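Tumor necrosis factor receptor superfamily member 16 (Rattus norvegicus, PDB 4F42) is a low-affinity receptor for nerve growth factor and other neurotrophins, whose intracellular death domain probably relays the signal through protein-protein contacts. Local coordinates at residues 40-45 with 49-54; 32-37 with 53-58. All blocks are in the same frame, centred on the assembly; numbering follows the deposited sequence.

Interaction 1 (40-45 with 49-54)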
loop_
_atom_site.group_PDB
_atom_site.type_symbol
_atom_site.label_atom_id
_atom_site.label_comp_id
_atom_site.label_asym_id
_atom_site.label_seq_id
_atom_site.Cartn_x
_atom_site.Cartn_y
_atom_site.Cartn_z
ATOM N N ASP A 40 5.035 -11.355 -6.637
ATOM C CA ASP A 40 4.394 -12.644 -6.887
ATOM C C ASP A 40 4.336 -13.523 -5.629
ATOM O O ASP A 40 3.401 -14.292 -5.471
ATOM C CB ASP A 40 5.102 -13.413 -8.014
ATOM C CG ASP A 40 4.885 -12.799 -9.395
ATOM O OD1 ASP A 40 3.887 -12.067 -9.604
ATOM O OD2 ASP A 40 5.727 -13.065 -10.283
ATOM N N SER A 41 5.316 -13.393 -4.734
ATOM C CA SER A 41 5.328 -14.156 -3.489
ATOM C C SER A 41 4.137 -13.840 -2.580
ATOM O O SER A 41 3.761 -14.673 -1.743
ATOM C CB SER A 41 6.634 -13.940 -2.725
ATOM O OG SER A 41 6.533 -12.856 -1.809
ATOM N N PHE A 42 3.548 -12.650 -2.736
ATOM C CA PHE A 42 2.436 -12.229 -1.866
ATOM C C PHE A 42 1.109 -12.745 -2.376
ATOM O O PHE A 42 0.112 -12.712 -1.658
ATOM C CB PHE A 42 2.374 -10.702 -1.699
ATOM C CG PHE A 42 3.458 -10.136 -0.822
ATOM C CD1 PHE A 42 3.446 -10.344 0.551
ATOM C CD2 PHE A 42 4.486 -9.381 -1.368
ATOM C CE1 PHE A 42 4.461 -9.827 1.372
ATOM C CE2 PHE A 42 5.494 -8.850 -0.559
ATOM C CZ PHE A 42 5.483 -9.078 0.809
ATOM N N THR A 43 1.098 -13.224 -3.616
ATOM C CA THR A 43 -0.119 -13.758 -4.215
ATOM C C THR A 43 -0.546 -15.063 -3.546
ATOM O O THR A 43 -1.678 -15.504 -3.711
ATOM C CB THR A 43 0.023 -13.988 -5.734
ATOM O OG1 THR A 43 0.940 -15.063 -5.986
ATOM C CG2 THR A 43 0.497 -12.711 -6.431
ATOM N N HIS A 44 0.374 -15.657 -2.789
ATOM C CA HIS A 44 0.125 -16.873 -2.017
ATOM C C HIS A 44 -0.649 -16.603 -0.740
ATOM O O HIS A 44 -1.144 -17.534 -0.101
ATOM C CB HIS A 44 1.440 -17.592 -1.728
ATOM C CG HIS A 44 2.081 -18.126 -2.966
ATOM N ND1 HIS A 44 1.970 -19.442 -3.350
ATOM C CD2 HIS A 44 2.765 -17.499 -3.952
ATOM C CE1 HIS A 44 2.588 -19.612 -4.506
ATOM N NE2 HIS A 44 3.075 -18.447 -4.894
ATOM N N GLU A 45 -0.769 -15.333 -0.383
ATOM C CA GLU A 45 -1.504 -14.956 0.804
ATOM C C GLU A 45 -2.983 -14.842 0.481
ATOM O O GLU A 45 -3.352 -14.662 -0.679
ATOM C CB GLU A 45 -0.971 -13.641 1.371
ATOM C CG GLU A 45 0.506 -13.650 1.665
ATOM C CD GLU A 45 0.908 -14.684 2.702
ATOM O OE1 GLU A 45 0.073 -15.043 3.569
ATOM O OE2 GLU A 45 2.076 -15.137 2.646
ATOM N N VAL A 49 -2.651 -7.634 -0.714
ATOM C CA VAL A 49 -2.463 -6.221 -0.374
ATOM C C VAL A 49 -2.090 -6.058 1.102
ATOM O O VAL A 49 -1.083 -5.436 1.429
ATOM C CB VAL A 49 -3.721 -5.351 -0.670
ATOM C CG1 VAL A 49 -3.322 -3.897 -0.764
ATOM C CG2 VAL A 49 -4.419 -5.790 -1.967
ATOM N N ARG A 50 -2.905 -6.628 1.986
ATOM C CA ARG A 50 -2.652 -6.564 3.422
ATOM C C ARG A 50 -1.280 -7.141 3.797
ATOM O O ARG A 50 -0.555 -6.560 4.611
ATOM C CB ARG A 50 -3.755 -7.288 4.186
ATOM C CG ARG A 50 -3.540 -7.343 5.689
ATOM C CD ARG A 50 -4.740 -7.960 6.362
ATOM N NE ARG A 50 -5.953 -7.171 6.144
ATOM C CZ ARG A 50 -7.171 -7.523 6.555
ATOM N NH1 ARG A 50 -7.364 -8.670 7.211
ATOM N NH2 ARG A 50 -8.205 -6.717 6.307
ATOM N N ALA A 51 -0.942 -8.282 3.199
ATOM C CA ALA A 51 0.360 -8.927 3.405
ATOM C C ALA A 51 1.526 -8.030 2.965
ATOM O O ALA A 51 2.532 -7.942 3.662
ATOM C CB ALA A 51 0.408 -10.282 2.682
ATOM N N LEU A 52 1.368 -7.358 1.827
ATOM C CA LEU A 52 2.392 -6.469 1.289
ATOM C C LEU A 52 2.639 -5.304 2.222
ATOM O O LEU A 52 3.775 -5.024 2.586
ATOM C CB LEU A 52 1.987 -5.933 -0.085
ATOM C CG LEU A 52 2.904 -4.826 -0.622
ATOM C CD1 LEU A 52 4.029 -5.417 -1.440
ATOM C CD2 LEU A 52 2.104 -3.830 -1.445
ATOM N N LEU A 53 1.560 -4.630 2.602
ATOM C CA LEU A 53 1.615 -3.456 3.449
ATOM C C LEU A 53 2.071 -3.749 4.875
ATOM O O LEU A 53 2.679 -2.894 5.508
ATOM C CB LEU A 53 0.256 -2.749 3.431
ATOM C CG LEU A 53 -0.150 -2.228 2.038
ATOM C CD1 LEU A 53 -1.603 -1.817 2.004
ATOM C CD2 LEU A 53 0.760 -1.083 1.565
ATOM N N ALA A 54 1.776 -4.951 5.376
ATOM C CA ALA A 54 2.265 -5.407 6.681
ATOM C C ALA A 54 3.773 -5.613 6.644
ATOM O O ALA A 54 4.473 -5.295 7.607
ATOM C CB ALA A 54 1.579 -6.696 7.085
#
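Phe42 lays one face of its ring on the backbone of Leu52, joining the turn that follows helix 36-41 to helix 48-56 in the six-helix bundle of the death domain. The CA of Leu52 stands over the ring 4.0 Å from its centroid and 12° off the normal, so its C-H is directed into the pi cloud as a CH-pi contact. Round that centre the rest of the ring is fitted to the helix surface: CD1 meets the methyl of Ala51 (CB) at 3.7 Å, while Phe42 CE2 rests against Leu52 CD1 at 3.8 Å. Between these, Phe42 CE1 comes within 3.5 Å of Ala51 O, an oblique approach to a helix carbonyl. Leu52 sends its side chain across the phenyl group at about a right angle. The Ala51 methyl is pinched from a second direction by Glu45, whose CG lies 3.5 Å from Ala51 CB; chi1 of -56° puts this carbon beside the backbone N and anti to the carbonyl carbon, and the chain bends beyond it. A serine in place of Phe42 would probably leave the CA of Leu52 without its pi partner and open a gap beside the Ala51 methyl.

Further out, Ser41 OG sits near the rim of the ring's other face, and Trp25 of helix 24-32 also touches Phe42. The same helix supplies Ala29 to Leu52 and Arg26, which forms a salt bridge with Asp40. Next to Ala51, Arg50 is tied by salt bridges to Glu14 and Glu17 and touches the bound 5-mercapto-2-nitro-benzoic acid. The turn that carries Phe42 is itself fastened by Asp40 O, which accepts from Thr43 N and also, in the carbonyl plane, from Thr43 OG1 at 2.6 Å.

Interaction 2 (32-37 with 53-58)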
loop_
_atom_site.group_PDB
_atom_site.type_symbol
_atom_site.label_atom_id
_atom_site.label_comp_id
_atom_site.label_asym_id
_atom_site.label_seq_id
_atom_site.Cartn_x
_atom_site.Cartn_y
_atom_site.Cartn_z
ATOM N N LEU A 32 7.191 0.985 -4.421
ATOM C CA LEU A 32 7.791 0.860 -3.089
ATOM C C LEU A 32 9.123 0.085 -3.116
ATOM O O LEU A 32 9.818 -0.021 -2.097
ATOM C CB LEU A 32 6.793 0.248 -2.106
ATOM C CG LEU A 32 5.497 1.020 -1.823
ATOM C CD1 LEU A 32 4.564 0.159 -1.000
ATOM C CD2 LEU A 32 5.776 2.327 -1.103
ATOM N N GLY A 33 9.480 -0.430 -4.288
ATOM C CA GLY A 33 10.797 -1.019 -4.514
ATOM C C GLY A 33 10.874 -2.540 -4.475
ATOM O O GLY A 33 11.965 -3.091 -4.359
ATOM N N TYR A 34 9.725 -3.209 -4.573
ATOM C CA TYR A 34 9.648 -4.664 -4.588
ATOM C C TYR A 34 9.834 -5.217 -5.998
ATOM O O TYR A 34 9.197 -4.748 -6.934
ATOM C CB TYR A 34 8.283 -5.117 -4.066
ATOM C CG TYR A 34 8.077 -4.945 -2.587
ATOM C CD1 TYR A 34 8.414 -5.962 -1.704
ATOM C CD2 TYR A 34 7.530 -3.767 -2.066
ATOM C CE1 TYR A 34 8.226 -5.821 -0.338
ATOM C CE2 TYR A 34 7.342 -3.606 -0.688
ATOM C CZ TYR A 34 7.688 -4.645 0.161
ATOM O OH TYR A 34 7.521 -4.525 1.510
ATOM N N GLN A 35 10.682 -6.231 -6.146
ATOM C CA GLN A 35 10.879 -6.881 -7.444
ATOM C C GLN A 35 9.660 -7.743 -7.827
ATOM O O GLN A 35 8.867 -8.110 -6.950
ATOM C CB GLN A 35 12.172 -7.705 -7.457
ATOM C CG GLN A 35 13.458 -6.895 -7.288
ATOM C CD GLN A 35 13.626 -5.812 -8.337
ATOM O OE1 GLN A 35 13.740 -4.630 -8.011
ATOM N NE2 GLN A 35 13.632 -6.208 -9.603
ATOM N N PRO A 36 9.499 -8.056 -9.135
ATOM C CA PRO A 36 8.318 -8.803 -9.607
ATOM C C PRO A 36 8.059 -10.127 -8.885
ATOM O O PRO A 36 6.910 -10.424 -8.553
ATOM C CB PRO A 36 8.632 -9.061 -11.089
ATOM C CG PRO A 36 9.546 -7.911 -11.472
ATOM C CD PRO A 36 10.414 -7.722 -10.249
ATOM N N GLU A 37 9.117 -10.902 -8.646
ATOM C CA GLU A 37 8.996 -12.221 -8.011
ATOM C C GLU A 37 8.687 -12.111 -6.525
ATOM O O GLU A 37 7.986 -12.965 -5.973
ATOM C CB GLU A 37 10.260 -13.048 -8.222
ATOM C CG GLU A 37 10.566 -13.352 -9.688
ATOM C CD GLU A 37 11.248 -12.197 -10.426
ATOM O OE1 GLU A 37 11.729 -11.243 -9.765
ATOM O OE2 GLU A 37 11.305 -12.253 -11.676
ATOM N N LEU A 53 1.560 -4.630 2.602
ATOM C CA LEU A 53 1.615 -3.456 3.449
ATOM C C LEU A 53 2.071 -3.749 4.875
ATOM O O LEU A 53 2.679 -2.894 5.508
ATOM C CB LEU A 53 0.256 -2.749 3.431
ATOM C CG LEU A 53 -0.150 -2.228 2.038
ATOM C CD1 LEU A 53 -1.603 -1.817 2.004
ATOM C CD2 LEU A 53 0.760 -1.083 1.565
ATOM N N ALA A 54 1.776 -4.951 5.376
ATOM C CA ALA A 54 2.265 -5.407 6.681
ATOM C C ALA A 54 3.773 -5.613 6.644
ATOM O O ALA A 54 4.473 -5.295 7.607
ATOM C CB ALA A 54 1.579 -6.696 7.085
ATOM N N SER A 55 4.256 -6.163 5.533
ATOM C CA SER A 55 5.682 -6.343 5.298
ATOM C C SER A 55 6.360 -4.978 5.146
ATOM O O SER A 55 7.267 -4.648 5.915
ATOM C CB SER A 55 5.909 -7.219 4.060
ATOM O OG SER A 55 7.223 -7.071 3.546
ATOM N N TRP A 56 5.907 -4.191 4.163
ATOM C CA TRP A 56 6.395 -2.821 3.944
ATOM C C TRP A 56 6.348 -1.993 5.235
ATOM O O TRP A 56 7.339 -1.369 5.620
ATOM C CB TRP A 56 5.581 -2.133 2.832
ATOM C CG TRP A 56 5.928 -0.684 2.628
ATOM C CD1 TRP A 56 7.059 -0.185 2.029
ATOM C CD2 TRP A 56 5.153 0.452 3.029
ATOM N NE1 TRP A 56 7.030 1.185 2.033
ATOM C CE2 TRP A 56 5.874 1.605 2.643
ATOM C CE3 TRP A 56 3.921 0.610 3.673
ATOM C CZ2 TRP A 56 5.395 2.903 2.881
ATOM C CZ3 TRP A 56 3.448 1.895 3.914
ATOM C CH2 TRP A 56 4.179 3.025 3.517
ATOM N N GLY A 57 5.194 -2.029 5.899
ATOM C CA GLY A 57 4.927 -1.270 7.119
ATOM C C GLY A 57 5.849 -1.561 8.286
ATOM O O GLY A 57 5.861 -0.813 9.273
ATOM N N ALA A 58 6.621 -2.641 8.171
ATOM C CA ALA A 58 7.589 -3.021 9.205
ATOM C C ALA A 58 8.718 -1.997 9.373
ATOM O O ALA A 58 9.202 -1.791 10.494
ATOM C CB ALA A 58 8.161 -4.411 8.933
#
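Ser55 and Trp56, near the C-terminal end of helix 48-56, receive Leu32 from the end of helix 24-32 and Tyr34 from the connection to helix 36-41, a contact within the death-domain bundle. Ser55 comes first: its OG is hydrogen-bonded to Tyr34 OH at 3.3 Å, a long bond in which either hydroxyl may be the donor. The serine oxygen lies at the edge of the tyrosine ring, near its plane. OG is anti to the backbone N of Ser55 (chi1 161°), on the carbonyl side, where Tyr34 OH meets it. Phe42 also packs on Ser55.

At Trp56 the same phenol oxygen arrives beside the backbone. Tyr34 OH is 3.1 Å from Trp56 N, but the angle is too poor for a hydrogen bond, and its distance to Trp56 CB is 3.4 Å. The tyrosine thus presents its hydroxyl end to the helix, while His38 packs edge-to-face with its ring.

Leu32 covers one face of the indole. CD1 of this leucine stands over the tryptophan, 3.9 Å from the centroid of the five-membered ring and 5° off its normal, an almost perpendicular CH-pi contact. The other methyl, Leu32 CD2, lies 3.6 Å from Trp56 NE1. Tyr5 and Ala62 from loops and Leu67 of helix 64-73 also touch this buried tryptophan, and Ala70 of that helix touches Leu32. On the loop side, Gly33 closes helix 24-32 in a Schellman motif, its positive phi of 101° turning the chain from Leu32 to Tyr34.

Past Trp56, the backbone still bonds back into the helix: Gly57 N donates to Leu53 O at 2.7 Å.

Overall arrangement
Interactions 1 and 2 set successive parts of helix 48-56 against the chain on either side of helix 36-41, and their centres lie 8 Å apart. They share Leu53 and Ala54 and run into each other through side chains: Phe42 CZ packs on Ser55 CB at 3.8 Å, Leu52 CD1 meets Tyr34 CE2 at 3.8 Å, and the Phe42 and Tyr34 rings approach at 4.1 Å between CE2 and CE1. Segment 49-54 also carries Arg50 of one 5-mercapto-2-nitro-benzoic acid pocket, though Arg50 is not among the touching residues; the Glu45 side chain is about 8 Å from a bound molecule. In interaction 2, the side chain of Trp56 is about 11 Å from a bound 5-mercapto-2-nitro-benzoic acid.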